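Local coordinates for uncharacterized protein PA2218 (Pseudomonas aeruginosa, PDB 2HDW) that is uncharacterised but adopts an alpha/beta hydrolase fold and probably acts as a hydrolase, at residues Gly78-Ala82 / Ser133-Gly139. Residues are numbered along the deposited sequence; the frame is centred on the assembly and turned at random.
Sequences GITLA and SYTGESG
Two straight hydrogen bonds and the packing of a few side chains fasten the start of strand 80-88, near one side of the sheet, in a largely buried contact with the loop that follows its neighbour, strand 126-130. G139 N donates to T80 O over 2.8 Å. The second bond brings in a side chain: A82 N donates to S138 OG, 2.9 Å away, with an N-H...O angle of 164°. S138 suits this place because its short side chain, with chi1 at -67°, turns OG towards the strand, 3.2 Å from L81 CA, where it accepts from A82 N and also bonds to D131 O, just past the end of strand 126-130.

I79 fills the space beside the loop, and its two branches divide the work. CG2 packs against the carbonyl oxygen of G139 at 3.4 Å, while the extended CG1-CD1 arm (chi2 180°) makes an apolar contact with Y134, crossing its side chain at about a right angle, CD1 lying 3.5 Å from CZ. Between I79 and L81 sits S133, small enough to fit; L81 CD2 comes within 3.3 Å of its OG, a hydroxyl satisfied by D154 of helix 148-164. Farther along, the methyl of A82 rests 3.7 Å from E137 CB, and E137 OE1 forms salt bridges with K109 and K70.

The loop holds its own shape through a type II' turn from T135 to S138, where G136 readily adopts the positive phi, and through the bond from Y134 N to G139 O. The contact ties strand 80-88 to the loop after its antiparallel neighbour, strand 126-130, in the N-terminal, antiparallel part of the alpha/beta hydrolase sheet.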
loop_
_atom_site.group_PDB
_atom_site.type_symbol
_atom_site.label_atom_id
_atom_site.label_comp_id
_atom_site.label_asym_id
_atom_site.label_seq_id
_atom_site.Cartn_x
_atom_site.Cartn_y
_atom_site.Cartn_z
ATOM N N GLY A 78 -13.728 -11.442 7.106
ATOM C CA GLY A 78 -14.895 -10.764 7.649
ATOM C C GLY A 78 -14.806 -9.269 7.887
ATOM O O GLY A 78 -15.690 -8.690 8.518
ATOM N N ILE A 79 -13.758 -8.626 7.390
ATOM C CA ILE A 79 -13.620 -7.189 7.593
ATOM C C ILE A 79 -14.095 -6.439 6.356
ATOM O O ILE A 79 -13.752 -6.810 5.231
ATOM C CB ILE A 79 -12.151 -6.811 7.893
ATOM C CG1 ILE A 79 -11.650 -7.629 9.091
ATOM C CG2 ILE A 79 -12.038 -5.312 8.186
ATOM C CD1 ILE A 79 -10.205 -7.350 9.491
ATOM N N THR A 80 -14.900 -5.400 6.572
ATOM C CA THR A 80 -15.421 -4.584 5.480
ATOM C C THR A 80 -14.494 -3.393 5.267
ATOM O O THR A 80 -14.198 -2.648 6.205
ATOM C CB THR A 80 -16.841 -4.077 5.795
ATOM O OG1 THR A 80 -17.719 -5.199 5.954
ATOM C CG2 THR A 80 -17.362 -3.190 4.667
ATOM N N LEU A 81 -14.028 -3.228 4.032
ATOM C CA LEU A 81 -13.113 -2.145 3.699
ATOM C C LEU A 81 -13.787 -1.003 2.948
ATOM O O LEU A 81 -14.777 -1.205 2.250
ATOM C CB LEU A 81 -11.961 -2.687 2.848
ATOM C CG LEU A 81 -11.251 -3.944 3.355
ATOM C CD1 LEU A 81 -10.204 -4.375 2.343
ATOM C CD2 LEU A 81 -10.606 -3.675 4.711
ATOM N N ALA A 82 -13.243 0.200 3.108
ATOM C CA ALA A 82 -13.759 1.379 2.424
ATOM C C ALA A 82 -12.780 1.728 1.306
ATOM O O ALA A 82 -11.573 1.525 1.441
ATOM C CB ALA A 82 -13.888 2.551 3.401
ATOM N N SER A 133 -7.522 -3.072 6.178
ATOM C CA SER A 133 -8.290 -3.504 7.346
ATOM C C SER A 133 -7.842 -2.760 8.605
ATOM O O SER A 133 -6.656 -2.494 8.783
ATOM C CB SER A 133 -8.110 -5.014 7.570
ATOM O OG SER A 133 -8.884 -5.784 6.658
ATOM N N TYR A 134 -8.796 -2.430 9.472
ATOM C CA TYR A 134 -8.522 -1.739 10.734
ATOM C C TYR A 134 -8.063 -0.283 10.616
ATOM O O TYR A 134 -7.795 0.352 11.641
ATOM C CB TYR A 134 -7.456 -2.488 11.541
ATOM C CG TYR A 134 -7.738 -3.945 11.808
ATOM C CD1 TYR A 134 -8.627 -4.343 12.808
ATOM C CD2 TYR A 134 -7.087 -4.934 11.075
ATOM C CE1 TYR A 134 -8.855 -5.696 13.067
ATOM C CE2 TYR A 134 -7.307 -6.286 11.327
ATOM C CZ TYR A 134 -8.189 -6.661 12.318
ATOM O OH TYR A 134 -8.415 -8.004 12.530
ATOM N N THR A 135 -7.965 0.247 9.398
ATOM C CA THR A 135 -7.502 1.624 9.219
ATOM C C THR A 135 -8.405 2.493 8.349
ATOM O O THR A 135 -9.319 1.997 7.691
ATOM C CB THR A 135 -6.083 1.662 8.600
ATOM O OG1 THR A 135 -6.142 1.248 7.230
ATOM C CG2 THR A 135 -5.147 0.726 9.361
ATOM N N GLY A 136 -8.134 3.798 8.349
ATOM C CA GLY A 136 -8.923 4.727 7.557
ATOM C C GLY A 136 -10.405 4.655 7.866
ATOM O O GLY A 136 -10.810 4.718 9.029
ATOM N N GLU A 137 -11.224 4.527 6.827
ATOM C CA GLU A 137 -12.667 4.430 7.014
ATOM C C GLU A 137 -13.130 2.979 7.043
ATOM O O GLU A 137 -14.312 2.699 7.244
ATOM C CB GLU A 137 -13.399 5.191 5.906
ATOM C CG GLU A 137 -13.119 6.680 5.919
ATOM C CD GLU A 137 -13.972 7.443 4.938
ATOM O OE1 GLU A 137 -13.793 7.257 3.719
ATOM O OE2 GLU A 137 -14.830 8.227 5.388
ATOM N N SER A 138 -12.198 2.054 6.837
ATOM C CA SER A 138 -12.535 0.630 6.868
ATOM C C SER A 138 -12.913 0.184 8.278
ATOM O O SER A 138 -12.616 0.867 9.263
ATOM C CB SER A 138 -11.356 -0.208 6.381
ATOM O OG SER A 138 -11.113 0.015 5.007
ATOM N N GLY A 139 -13.573 -0.965 8.363
ATOM C CA GLY A 139 -13.973 -1.502 9.649
ATOM C C GLY A 139 -12.836 -2.275 10.286
ATOM O O GLY A 139 -11.724 -2.323 9.754
#